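PDB 2Z4T: beta-galactoside alpha-2,6-sialyltransferase from Photobacterium sp., which transfers sialic acid from CMP-sialic acid to galactose-containing acceptors such as lactose, forming an alpha-2,6 linkage. Local coordinates for residues 24-29 with 45-50; 30-33 with 39-42; 137-142 with 162-167; 152-157 with 335-340; 379-384 with 462-467. All coordinates share one frame; numbering follows the deposited sequence. Where two conformers were deposited one is given.

Interaction 1. Residues 24-29 with 45-50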
# COMPACT_ATOMS: atom_id res chain seq x y z
N SER A 24 -52.44 1.92 -1.11
CA SER A 24 -52.06 0.75 -1.90
C SER A 24 -51.13 1.18 -3.06
O SER A 24 -51.01 0.49 -4.08
CB SER A 24 -53.31 0.04 -2.42
OG SER A 24 -54.28 0.98 -2.85
N ILE A 25 -50.47 2.32 -2.88
CA ILE A 25 -49.50 2.84 -3.83
C ILE A 25 -48.18 2.11 -3.64
O ILE A 25 -47.69 1.98 -2.53
CB ILE A 25 -49.32 4.38 -3.66
CG1 ILE A 25 -50.65 5.08 -3.96
CG2 ILE A 25 -48.17 4.91 -4.54
CD1 ILE A 25 -50.68 6.58 -3.69
N ILE A 26 -47.61 1.62 -4.73
CA ILE A 26 -46.38 0.83 -4.66
C ILE A 26 -45.17 1.75 -4.65
O ILE A 26 -44.91 2.48 -5.62
CB ILE A 26 -46.33 -0.24 -5.78
CG1 ILE A 26 -47.52 -1.21 -5.64
CG2 ILE A 26 -45.01 -1.03 -5.75
CD1 ILE A 26 -48.19 -1.55 -6.95
N LYS A 27 -44.45 1.73 -3.54
CA LYS A 27 -43.36 2.66 -3.29
C LYS A 27 -42.02 2.03 -3.60
O LYS A 27 -41.85 0.82 -3.48
CB LYS A 27 -43.38 3.14 -1.84
CG LYS A 27 -44.61 3.94 -1.44
CD LYS A 27 -44.62 4.17 0.08
CE LYS A 27 -45.83 5.01 0.53
NZ LYS A 27 -47.17 4.42 0.19
N ASN A 28 -41.08 2.87 -4.01
CA ASN A 28 -39.71 2.46 -4.29
C ASN A 28 -38.80 3.66 -4.07
O ASN A 28 -39.24 4.79 -4.16
CB ASN A 28 -39.62 1.95 -5.72
CG ASN A 28 -38.29 1.30 -6.03
OD1 ASN A 28 -37.62 0.77 -5.15
ND2 ASN A 28 -37.90 1.33 -7.30
N ASP A 29 -37.53 3.41 -3.75
CA ASP A 29 -36.59 4.47 -3.44
C ASP A 29 -35.27 4.09 -4.07
O ASP A 29 -34.75 3.02 -3.81
CB ASP A 29 -36.44 4.66 -1.92
CG ASP A 29 -37.77 5.04 -1.24
OD1 ASP A 29 -37.99 6.23 -0.93
OD2 ASP A 29 -38.63 4.15 -1.03
N ILE A 45 -39.08 1.26 -11.48
CA ILE A 45 -39.94 0.18 -10.99
C ILE A 45 -39.22 -1.16 -11.14
O ILE A 45 -38.35 -1.29 -11.99
CB ILE A 45 -41.30 0.22 -11.76
CG1 ILE A 45 -42.45 0.57 -10.83
CG2 ILE A 45 -41.64 -1.08 -12.47
CD1 ILE A 45 -42.55 2.02 -10.55
N ASN A 46 -39.58 -2.14 -10.31
CA ASN A 46 -39.09 -3.53 -10.51
C ASN A 46 -40.15 -4.62 -10.78
O ASN A 46 -39.89 -5.79 -10.48
CB ASN A 46 -38.13 -3.96 -9.38
CG ASN A 46 -36.65 -3.83 -9.76
OD1 ASN A 46 -36.15 -4.53 -10.65
ND2 ASN A 46 -35.95 -2.93 -9.08
N GLN A 47 -41.30 -4.27 -11.37
CA GLN A 47 -42.41 -5.23 -11.52
C GLN A 47 -42.53 -5.91 -12.89
O GLN A 47 -43.44 -6.74 -13.09
CB GLN A 47 -43.78 -4.67 -11.09
CG GLN A 47 -43.81 -3.59 -10.00
CD GLN A 47 -43.02 -3.91 -8.72
OE1 GLN A 47 -42.57 -2.99 -8.03
NE2 GLN A 47 -42.86 -5.19 -8.40
N SER A 48 -41.65 -5.55 -13.83
CA SER A 48 -41.29 -6.45 -14.97
C SER A 48 -40.92 -5.88 -16.37
O SER A 48 -39.74 -5.56 -16.54
CB SER A 48 -42.12 -7.77 -15.04
OG SER A 48 -41.73 -8.70 -14.04
N ASN A 49 -41.80 -5.71 -17.37
CA ASN A 49 -43.26 -5.40 -17.43
C ASN A 49 -44.39 -6.02 -16.58
O ASN A 49 -44.28 -7.18 -16.16
CB ASN A 49 -43.70 -5.55 -18.91
CG ASN A 49 -43.21 -6.86 -19.53
OD1 ASN A 49 -42.26 -6.87 -20.33
ND2 ASN A 49 -43.84 -7.98 -19.15
N ILE A 50 -45.48 -5.27 -16.29
CA ILE A 50 -45.61 -3.77 -16.17
C ILE A 50 -45.71 -2.80 -17.39
O ILE A 50 -44.72 -2.53 -18.08
CB ILE A 50 -44.73 -3.18 -15.01
CG1 ILE A 50 -45.44 -1.96 -14.41
CG2 ILE A 50 -43.27 -2.91 -15.45
CD1 ILE A 50 -46.79 -2.28 -13.80

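Interaction 2. Residues 30-33 with 39-42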
# COMPACT_ATOMS: atom_id res chain seq x y z
N ILE A 30 -34.72 4.98 -4.89
CA ILE A 30 -33.41 4.75 -5.48
C ILE A 30 -32.49 5.88 -5.08
O ILE A 30 -32.85 7.05 -5.19
CB ILE A 30 -33.47 4.68 -7.02
CG1 ILE A 30 -34.42 3.57 -7.46
CG2 ILE A 30 -32.06 4.50 -7.61
CD1 ILE A 30 -34.93 3.72 -8.89
N ASN A 31 -31.29 5.52 -4.63
CA ASN A 31 -30.27 6.46 -4.22
C ASN A 31 -28.98 6.11 -4.95
O ASN A 31 -28.61 4.94 -5.01
CB ASN A 31 -30.07 6.40 -2.70
CG ASN A 31 -29.43 7.68 -2.15
OD1 ASN A 31 -28.23 7.96 -2.37
ND2 ASN A 31 -30.24 8.47 -1.41
N LYS A 32 -28.32 7.10 -5.55
CA LYS A 32 -27.10 6.89 -6.31
C LYS A 32 -26.11 8.03 -6.14
O LYS A 32 -26.51 9.17 -5.85
CB LYS A 32 -27.41 6.78 -7.80
CG LYS A 32 -27.43 5.39 -8.34
CD LYS A 32 -27.22 5.40 -9.85
CE LYS A 32 -25.74 5.52 -10.21
NZ LYS A 32 -25.48 5.27 -11.65
N THR A 33 -24.83 7.72 -6.35
CA THR A 33 -23.75 8.69 -6.42
C THR A 33 -22.93 8.27 -7.63
O THR A 33 -22.84 7.08 -7.87
CB THR A 33 -22.79 8.42 -5.20
OG1 THR A 33 -23.51 8.46 -3.96
CG2 THR A 33 -21.63 9.42 -5.12
N TYR A 39 -23.69 10.40 -17.05
CA TYR A 39 -24.96 9.99 -17.60
C TYR A 39 -25.58 8.91 -16.70
O TYR A 39 -24.89 8.00 -16.21
CB TYR A 39 -24.76 9.46 -19.02
CG TYR A 39 -26.02 8.85 -19.60
CD1 TYR A 39 -26.16 7.46 -19.71
CD2 TYR A 39 -27.09 9.66 -20.00
CE1 TYR A 39 -27.32 6.90 -20.23
CE2 TYR A 39 -28.27 9.10 -20.51
CZ TYR A 39 -28.36 7.71 -20.62
OH TYR A 39 -29.51 7.14 -21.11
N VAL A 40 -26.88 9.04 -16.48
CA VAL A 40 -27.62 8.10 -15.65
C VAL A 40 -28.86 7.69 -16.40
O VAL A 40 -29.58 8.53 -16.95
CB VAL A 40 -28.12 8.73 -14.33
CG1 VAL A 40 -28.63 7.66 -13.39
CG2 VAL A 40 -27.02 9.54 -13.66
N ASN A 41 -29.11 6.39 -16.42
CA ASN A 41 -30.38 5.87 -16.85
C ASN A 41 -30.93 4.85 -15.86
O ASN A 41 -30.37 3.76 -15.70
CB ASN A 41 -30.26 5.25 -18.23
CG ASN A 41 -31.61 4.89 -18.78
OD1 ASN A 41 -32.05 3.74 -18.67
ND2 ASN A 41 -32.31 5.88 -19.32
N LEU A 42 -32.03 5.22 -15.20
CA LEU A 42 -32.59 4.43 -14.10
C LEU A 42 -34.02 4.04 -14.32
O LEU A 42 -34.86 4.88 -14.64
CB LEU A 42 -32.51 5.21 -12.78
CG LEU A 42 -31.12 5.44 -12.22
CD1 LEU A 42 -31.19 6.45 -11.08
CD2 LEU A 42 -30.42 4.12 -11.80

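Interaction 3. Residues 137-142 with 162-167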
# COMPACT_ATOMS: atom_id res chain seq x y z
N LYS A 137 -10.45 -0.10 1.39
CA LYS A 137 -11.25 0.78 2.23
C LYS A 137 -11.96 1.88 1.40
O LYS A 137 -13.13 2.19 1.63
CB LYS A 137 -10.39 1.41 3.33
CG LYS A 137 -11.18 2.30 4.25
CD LYS A 137 -10.41 2.72 5.46
CE LYS A 137 -11.08 3.92 6.13
NZ LYS A 137 -10.20 4.56 7.16
N SER A 138 -11.25 2.42 0.42
CA SER A 138 -11.75 3.53 -0.35
C SER A 138 -12.86 3.07 -1.30
O SER A 138 -13.76 3.85 -1.65
CB SER A 138 -10.60 4.21 -1.11
OG SER A 138 -11.08 5.13 -2.06
N GLU A 139 -12.81 1.82 -1.71
CA GLU A 139 -13.83 1.36 -2.64
C GLU A 139 -15.18 1.43 -1.95
O GLU A 139 -16.19 1.70 -2.59
CB GLU A 139 -13.53 -0.05 -3.15
CG GLU A 139 -14.49 -0.55 -4.23
CD GLU A 139 -15.83 -1.08 -3.70
OE1 GLU A 139 -15.98 -1.36 -2.47
OE2 GLU A 139 -16.76 -1.23 -4.53
N GLU A 140 -15.20 1.23 -0.63
CA GLU A 140 -16.41 1.44 0.14
C GLU A 140 -16.77 2.92 0.40
O GLU A 140 -17.91 3.32 0.20
CB GLU A 140 -16.34 0.72 1.47
CG GLU A 140 -17.44 1.19 2.40
CD GLU A 140 -17.42 0.48 3.71
OE1 GLU A 140 -16.81 -0.62 3.80
OE2 GLU A 140 -18.04 1.01 4.66
N GLU A 141 -15.81 3.70 0.88
CA GLU A 141 -16.05 5.10 1.26
C GLU A 141 -16.24 6.01 0.07
O GLU A 141 -17.02 6.95 0.15
CB GLU A 141 -14.89 5.65 2.11
CG GLU A 141 -14.77 5.00 3.47
CD GLU A 141 -13.70 5.64 4.33
OE1 GLU A 141 -12.81 6.34 3.77
OE2 GLU A 141 -13.75 5.42 5.57
N ASN A 142 -15.54 5.72 -1.03
CA ASN A 142 -15.58 6.56 -2.24
C ASN A 142 -15.79 5.74 -3.49
O ASN A 142 -14.87 5.61 -4.31
CB ASN A 142 -14.28 7.37 -2.35
CG ASN A 142 -13.94 8.12 -1.08
OD1 ASN A 142 -13.04 7.73 -0.34
ND2 ASN A 142 -14.69 9.18 -0.81
N LYS A 162 -11.37 -4.49 -11.85
CA LYS A 162 -12.71 -4.04 -12.15
C LYS A 162 -13.49 -3.81 -10.85
O LYS A 162 -14.15 -2.79 -10.68
CB LYS A 162 -13.42 -5.00 -13.10
CG LYS A 162 -14.46 -4.30 -13.97
CD LYS A 162 -15.90 -4.48 -13.44
CE LYS A 162 -16.63 -5.67 -14.12
NZ LYS A 162 -18.04 -5.83 -13.66
N GLU A 163 -13.36 -4.73 -9.92
CA GLU A 163 -14.04 -4.61 -8.65
C GLU A 163 -13.60 -3.38 -7.85
O GLU A 163 -14.35 -2.86 -7.03
CB GLU A 163 -13.76 -5.86 -7.85
CG GLU A 163 -14.86 -6.29 -6.97
CD GLU A 163 -14.63 -7.69 -6.47
OE1 GLU A 163 -14.09 -8.54 -7.22
OE2 GLU A 163 -15.00 -7.92 -5.30
N LEU A 164 -12.37 -2.92 -8.07
CA LEU A 164 -11.83 -1.80 -7.30
C LEU A 164 -11.60 -0.56 -8.13
O LEU A 164 -10.98 0.40 -7.66
CB LEU A 164 -10.55 -2.21 -6.57
CG LEU A 164 -10.71 -3.31 -5.53
CD1 LEU A 164 -9.37 -3.86 -5.17
CD2 LEU A 164 -11.42 -2.77 -4.30
N ASN A 165 -12.10 -0.57 -9.36
CA ASN A 165 -12.00 0.60 -10.22
C ASN A 165 -10.55 0.99 -10.52
O ASN A 165 -10.22 2.19 -10.63
CB ASN A 165 -12.68 1.77 -9.52
CG ASN A 165 -14.05 2.07 -10.06
OD1 ASN A 165 -14.55 3.14 -9.81
ND2 ASN A 165 -14.65 1.14 -10.81
N ILE A 166 -9.69 -0.02 -10.63
CA ILE A 166 -8.26 0.16 -10.86
C ILE A 166 -7.94 0.10 -12.36
O ILE A 166 -8.47 -0.75 -13.07
CB ILE A 166 -7.43 -0.96 -10.16
CG1 ILE A 166 -7.40 -0.75 -8.65
CG2 ILE A 166 -6.01 -1.02 -10.72
CD1 ILE A 166 -7.06 -2.00 -7.86
N THR A 167 -7.11 1.03 -12.82
CA THR A 167 -6.35 0.86 -14.06
C THR A 167 -4.89 0.74 -13.64
O THR A 167 -4.44 1.48 -12.77
CB THR A 167 -6.50 2.07 -14.99
OG1 THR A 167 -7.87 2.44 -15.09
CG2 THR A 167 -5.94 1.75 -16.36

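Interaction 4. Residues 152-157 with 335-340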
# COMPACT_ATOMS: atom_id res chain seq x y z
N GLY A 152 4.95 -2.94 -8.52
CA GLY A 152 5.88 -3.97 -8.95
C GLY A 152 5.54 -5.37 -8.49
O GLY A 152 5.75 -6.33 -9.22
N ARG A 153 5.01 -5.51 -7.28
CA ARG A 153 5.04 -6.81 -6.60
C ARG A 153 3.68 -7.40 -6.27
O ARG A 153 3.60 -8.47 -5.68
CB ARG A 153 5.91 -6.73 -5.33
CG ARG A 153 7.32 -6.25 -5.62
CD ARG A 153 8.37 -7.07 -4.93
NE ARG A 153 9.68 -6.81 -5.52
CZ ARG A 153 10.34 -7.65 -6.33
NH1 ARG A 153 9.83 -8.85 -6.65
NH2 ARG A 153 11.52 -7.30 -6.81
N ILE A 154 2.62 -6.68 -6.61
CA ILE A 154 1.29 -7.22 -6.55
C ILE A 154 0.63 -6.94 -7.89
O ILE A 154 0.71 -5.83 -8.43
CB ILE A 154 0.46 -6.64 -5.38
CG1 ILE A 154 1.04 -7.08 -4.04
CG2 ILE A 154 -1.01 -7.08 -5.48
CD1 ILE A 154 0.27 -6.60 -2.83
N VAL A 155 -0.00 -7.95 -8.45
CA VAL A 155 -0.69 -7.74 -9.69
C VAL A 155 -2.09 -8.33 -9.57
O VAL A 155 -2.26 -9.53 -9.57
CB VAL A 155 0.20 -8.16 -10.93
CG1 VAL A 155 1.40 -9.04 -10.52
CG2 VAL A 155 -0.63 -8.74 -12.12
N PRO A 156 -3.10 -7.46 -9.41
CA PRO A 156 -4.48 -7.89 -9.35
C PRO A 156 -4.92 -8.40 -10.71
O PRO A 156 -4.43 -7.92 -11.75
CB PRO A 156 -5.25 -6.60 -9.02
CG PRO A 156 -4.25 -5.57 -8.73
CD PRO A 156 -2.97 -5.99 -9.34
N THR A 157 -5.82 -9.38 -10.71
CA THR A 157 -6.45 -9.85 -11.95
C THR A 157 -7.33 -8.73 -12.52
O THR A 157 -7.58 -7.72 -11.83
CB THR A 157 -7.32 -11.06 -11.67
OG1 THR A 157 -8.44 -10.66 -10.86
CG2 THR A 157 -6.50 -12.16 -10.95
N LEU A 335 -7.08 -10.95 0.81
CA LEU A 335 -6.23 -12.15 0.85
C LEU A 335 -6.01 -12.71 -0.54
O LEU A 335 -4.94 -13.22 -0.90
CB LEU A 335 -6.80 -13.26 1.78
CG LEU A 335 -6.95 -12.87 3.25
CD1 LEU A 335 -7.39 -14.05 4.08
CD2 LEU A 335 -5.65 -12.24 3.82
N SER A 336 -7.06 -12.57 -1.32
CA SER A 336 -7.08 -13.02 -2.66
C SER A 336 -6.13 -12.18 -3.53
O SER A 336 -5.38 -12.73 -4.32
CB SER A 336 -8.51 -12.95 -3.15
OG SER A 336 -8.55 -13.24 -4.51
N ILE A 337 -6.14 -10.87 -3.35
CA ILE A 337 -5.21 -10.03 -4.08
C ILE A 337 -3.73 -10.24 -3.68
O ILE A 337 -2.86 -10.22 -4.55
CB ILE A 337 -5.59 -8.53 -4.04
CG1 ILE A 337 -6.95 -8.34 -4.75
CG2 ILE A 337 -4.50 -7.69 -4.74
CD1 ILE A 337 -7.53 -6.93 -4.65
N VAL A 338 -3.46 -10.42 -2.39
CA VAL A 338 -2.09 -10.74 -1.96
C VAL A 338 -1.70 -12.23 -2.17
O VAL A 338 -0.56 -12.60 -1.92
CB VAL A 338 -1.79 -10.27 -0.48
CG1 VAL A 338 -2.32 -8.85 -0.22
CG2 VAL A 338 -2.36 -11.26 0.55
N ASN A 339 -2.63 -13.04 -2.65
CA ASN A 339 -2.45 -14.50 -2.85
C ASN A 339 -2.11 -15.31 -1.60
O ASN A 339 -1.34 -16.28 -1.65
CB ASN A 339 -1.50 -14.83 -4.02
CG ASN A 339 -1.94 -14.18 -5.33
OD1 ASN A 339 -3.13 -14.08 -5.62
ND2 ASN A 339 -0.97 -13.72 -6.12
N PHE A 340 -2.71 -14.92 -0.48
CA PHE A 340 -2.58 -15.70 0.74
C PHE A 340 -3.75 -16.66 0.94
O PHE A 340 -4.89 -16.26 1.18
CB PHE A 340 -2.39 -14.80 1.97
CG PHE A 340 -2.19 -15.56 3.26
CD1 PHE A 340 -1.45 -16.75 3.28
CD2 PHE A 340 -2.73 -15.09 4.45
CE1 PHE A 340 -1.26 -17.45 4.46
CE2 PHE A 340 -2.54 -15.78 5.63
CZ PHE A 340 -1.80 -16.98 5.64

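Interaction 5. Residues 379-384 with 462-467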
# COMPACT_ATOMS: atom_id res chain seq x y z
N ILE A 379 20.94 -20.79 3.94
CA ILE A 379 20.91 -22.21 4.20
C ILE A 379 21.69 -22.49 5.49
O ILE A 379 21.25 -23.24 6.37
CB ILE A 379 21.49 -23.00 3.02
CG1 ILE A 379 20.45 -23.04 1.87
CG2 ILE A 379 21.88 -24.44 3.46
CD1 ILE A 379 20.96 -23.63 0.55
N ASN A 380 22.84 -21.83 5.64
CA ASN A 380 23.60 -22.00 6.84
C ASN A 380 22.88 -21.45 8.08
O ASN A 380 23.00 -22.03 9.18
CB ASN A 380 25.01 -21.42 6.70
CG ASN A 380 25.91 -21.85 7.83
OD1 ASN A 380 26.11 -23.03 8.05
ND2 ASN A 380 26.43 -20.89 8.57
N VAL A 381 22.14 -20.36 7.91
CA VAL A 381 21.39 -19.80 9.03
C VAL A 381 20.25 -20.74 9.44
O VAL A 381 20.07 -21.02 10.63
CB VAL A 381 20.89 -18.38 8.78
CG1 VAL A 381 20.03 -17.88 9.94
CG2 VAL A 381 22.07 -17.46 8.56
N ILE A 382 19.49 -21.24 8.45
CA ILE A 382 18.45 -22.24 8.73
C ILE A 382 19.07 -23.43 9.50
O ILE A 382 18.51 -23.89 10.50
CB ILE A 382 17.72 -22.70 7.43
CG1 ILE A 382 16.93 -21.53 6.82
CG2 ILE A 382 16.77 -23.88 7.69
CD1 ILE A 382 16.60 -21.70 5.39
N ASN A 383 20.23 -23.88 9.04
CA ASN A 383 20.90 -25.02 9.67
C ASN A 383 21.26 -24.79 11.11
O ASN A 383 21.10 -25.67 11.95
CB ASN A 383 22.12 -25.46 8.86
CG ASN A 383 21.73 -26.16 7.59
OD1 ASN A 383 20.59 -26.60 7.45
ND2 ASN A 383 22.66 -26.26 6.64
N ASN A 384 21.70 -23.58 11.41
CA ASN A 384 22.00 -23.21 12.78
C ASN A 384 20.79 -23.35 13.71
O ASN A 384 20.92 -23.83 14.84
CB ASN A 384 22.57 -21.80 12.80
CG ASN A 384 24.08 -21.81 12.73
OD1 ASN A 384 24.73 -22.03 13.75
ND2 ASN A 384 24.66 -21.60 11.52
N PHE A 462 15.68 -15.28 16.75
CA PHE A 462 16.92 -14.56 16.51
C PHE A 462 16.90 -13.88 15.15
O PHE A 462 16.17 -14.29 14.25
CB PHE A 462 18.17 -15.46 16.67
CG PHE A 462 18.26 -16.59 15.67
CD1 PHE A 462 18.80 -16.38 14.40
CD2 PHE A 462 17.86 -17.87 16.01
CE1 PHE A 462 18.90 -17.43 13.46
CE2 PHE A 462 17.95 -18.93 15.08
CZ PHE A 462 18.47 -18.70 13.80
N ILE A 463 17.70 -12.83 15.03
CA ILE A 463 17.84 -12.12 13.78
C ILE A 463 19.30 -12.18 13.36
O ILE A 463 20.19 -12.12 14.19
CB ILE A 463 17.39 -10.65 13.92
CG1 ILE A 463 15.91 -10.58 14.32
CG2 ILE A 463 17.62 -9.88 12.64
CD1 ILE A 463 15.43 -9.16 14.59
N VAL A 464 19.56 -12.32 12.07
CA VAL A 464 20.94 -12.39 11.64
C VAL A 464 21.15 -11.35 10.57
O VAL A 464 20.33 -11.22 9.67
CB VAL A 464 21.32 -13.80 11.13
CG1 VAL A 464 22.73 -13.80 10.56
CG2 VAL A 464 21.19 -14.82 12.25
N PHE A 465 22.24 -10.61 10.69
CA PHE A 465 22.60 -9.61 9.72
C PHE A 465 23.58 -10.17 8.71
O PHE A 465 24.33 -11.10 8.98
CB PHE A 465 23.22 -8.39 10.39
CG PHE A 465 22.26 -7.62 11.25
CD1 PHE A 465 21.70 -6.44 10.79
CD2 PHE A 465 21.92 -8.08 12.52
CE1 PHE A 465 20.81 -5.73 11.59
CE2 PHE A 465 21.03 -7.36 13.32
CZ PHE A 465 20.46 -6.19 12.85
N THR A 466 23.56 -9.54 7.55
CA THR A 466 24.40 -9.78 6.39
C THR A 466 25.92 -9.57 6.59
O THR A 466 26.34 -8.72 7.34
CB THR A 466 23.81 -8.86 5.31
OG1 THR A 466 22.83 -9.61 4.56
CG2 THR A 466 24.84 -8.19 4.42
N SER A 467 26.72 -10.38 5.92
CA SER A 467 28.16 -10.23 5.88
C SER A 467 28.57 -10.38 4.43
O SER A 467 27.88 -11.05 3.67
CB SER A 467 28.85 -11.31 6.71
OG SER A 467 28.69 -11.10 8.09

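Interaction 1. Residues 24-29 with 45-50
With CG1 of I26 beside the backbone N (chi1 -61°), the CG2 methyl stands anti to that nitrogen; the chain of Q47 is bent at chi2 (-50°), and a methyl branch and an amide oxygen are thereby brought together at one end of the immunoglobulin-like beta-sandwich of the enzyme. The two side chains run at a slant to each other, and I26 CG2 lies 3.9 Å from Q47 OE1, a van der Waals touch between an aliphatic carbon and a polar atom. Residues 24-29 enter strand 26-35, which pairs in parallel with strand 103-122 through backbone bonds of I26 and N28. Residues 45-50 form an irregular loop leading to strand 52-61. I45 inclines its end toward the strand, while Y104 of strand 103-122 touches I45, Q47 and I50. No hydrogen bond links the two segments themselves. The contact is small and lies at the surface, its centre about 44 Å from the centre of the chain. Its polar fastening comes just ahead of the loop, where the amide of N28 is hydrogen-bonded through ND2 to the carbonyl oxygen of P44; the same ND2 lies 4.3 Å from I45 N.

Interaction 2. Residues 30-33 with 39-42
L42 meets I30 methyl to methyl, its CD1 lying 4.1 Å from I30 CG2, and the two side chains run antiparallel, side by side. The other methyl of L42 is turned to K32, with CD2 4.0 Å from K32 CD in the conformer given; the lysine has a second conformer, so this touch, the approach of its end to V40 and a long, weak ion pair with E38 are less certain. The firm contact, I30 to L42, is apolar, and no hydrogen bond joins the two segments. The strand axes stand 10.3 Å apart and run nearly antiparallel, at 162°, a separation suited to layers packed through side chains and too wide for backbone pairing. Each strand is held within a sheet of its own: I30 and K32 bond through their backbones to strand 103-122, and V40 to V79. Side chains add to this, N31 and T33 both reaching N111, and Y39 and N41 bonding S78 and S76. In the immunoglobulin-like beta-sandwich, strand 26-35 thus faces strand 39-42, which pairs antiparallel with strand 77-80, while V108 of strand 103-122 touches L42 across the sandwich and L110 touches K32 within the sheet.

Interaction 3. Residues 137-142 with 162-167
E139, in the last turn of helix 126-141, makes the contact with L164 and with the backbone of E163. First along the segment comes K137, whose NZ forms a long salt bridge, 4.0 Å, to OE2 of E141 one turn on, along the helix surface. S138 is buried, its OG hydrogen-bonded to E118 and R147. At E139, CG stands anti to the backbone N (chi1 -175°), and a bend at chi2 (-80°) folds the chain beside the end of helix 158-164. E139 CB lies 3.6 Å from L164 CD2, the two side chains roughly perpendicular, and E139 CG is also 3.6 Å from E163 O. Mainly the aliphatic part of the glutamate packs; its carboxylate OE2 also lies 3.8 Å from E163 O, with no hydrogen bond between the two oxygens. The carboxylate of E163 is engaged elsewhere, in a salt bridge with K329 of helix 328-338. N142 then leaves helical geometry, its N still bonded to S138 O at 2.7 Å. In the other segment, helix 158-164 ends in a Schellman motif at N165, which has positive phi, before strand 166-168. The two helices flank parallel strands in the Rossmann-like layering of a GT-B glycosyltransferase domain, and meet here at the C-terminal ends of the helices.

Interaction 4. Residues 152-157 with 335-340
Hydrophobic packing joins I154 and P156 to I337 and V338, fixing the loop after strand 146-151 against the end of helix 328-338 in this GT-B fold enzyme. The closest touch is methyl to methyl, I154 CG2 to I337 CG2 at 3.6 Å, between side chains turned square to one another. In I154, CG1 lies beside the backbone N (chi1 -67°), which makes CG2 the anti branch that meets I337; the CG1 branch carries CD1 to within 4.3 Å of V338 CG1. The ring of P156 adds a looser touch, with its CB 4.5 Å from I337 CG2. Helix 126-141 shares in the packing, L132 touching both I337 and V338, and T128, a magnesium-site residue, touching I154. Polar interactions run along the chain rather than across the contact: T157, at the N-cap of helix 158-164, caps a backbone N with its side chain and gives its own N to Q160 OE1. Helix 328-338 closes with a Schellman motif at N339, where F340 N bonds L335 O at 2.8 Å. The loop 152-157 carries G152 and R153 of the magnesium site, and R153 also lines the glycan pocket. I154 CG2 also stands 3.8 Å from I337 O.

Interaction 5. Residues 379-384 with 462-467
This is a buried helix-on-sheet contact in the second Rossmann-like domain of the GT-B fold, where helix 371-386 lies over the parallel sheet and meets strand 460-465. V381 supplies the helix side. Its CG1, anti to the backbone N (chi1 176°), approaches the edge of the F462 ring close to the ring plane, 3.7 Å from CE1, and is 4.0 Å from V464 CG2. One methyl thus serves both partners, which lie two residues apart on the same side of the strand. F462 holds its ring in the crowded position between backbone N and carbonyl carbon (chi1 64°), from which CE1 extends to the helix. F359 of strand 356-360 also touches V381. Beside the apolar patch, N384 ties the helix to itself: ND2 donates to N380 O at 2.9 Å, from above the carbonyl plane, while N384 N reaches that oxygen from the opposite face at 3.0 Å. Across 379-384 and 462-467 the touching groups are nonpolar, although Y373 OH, earlier in the helix, hydrogen-bonds S467 O. The packing of V381 against F462 and V464 is therefore non-directional, whereas N380, bonded to P504 and C506, and N384, bonded to P504 and S390, supply directional bonds at the helix's flank.

Interactions 1 and 2 share strand 26-35 of the immunoglobulin-like domain, the second nested within the loop that the first closes; the chemistry passes from a sparse surface touch to partly buried aliphatic packing between sheets. Interactions 3 and 4 interlock along the chain and touch in space, L164 CD1 lying 3.6 Å from I337 CD1. There the packing deepens from the aliphatic part of a glutamate at a helix end to wholly apolar side chains next to the magnesium site. Interaction 5 is likewise buried and apolar but belongs to the other Rossmann-like domain, its centre about 29 Å from that of interaction 4. None of the five has a hydrogen bond across its segments.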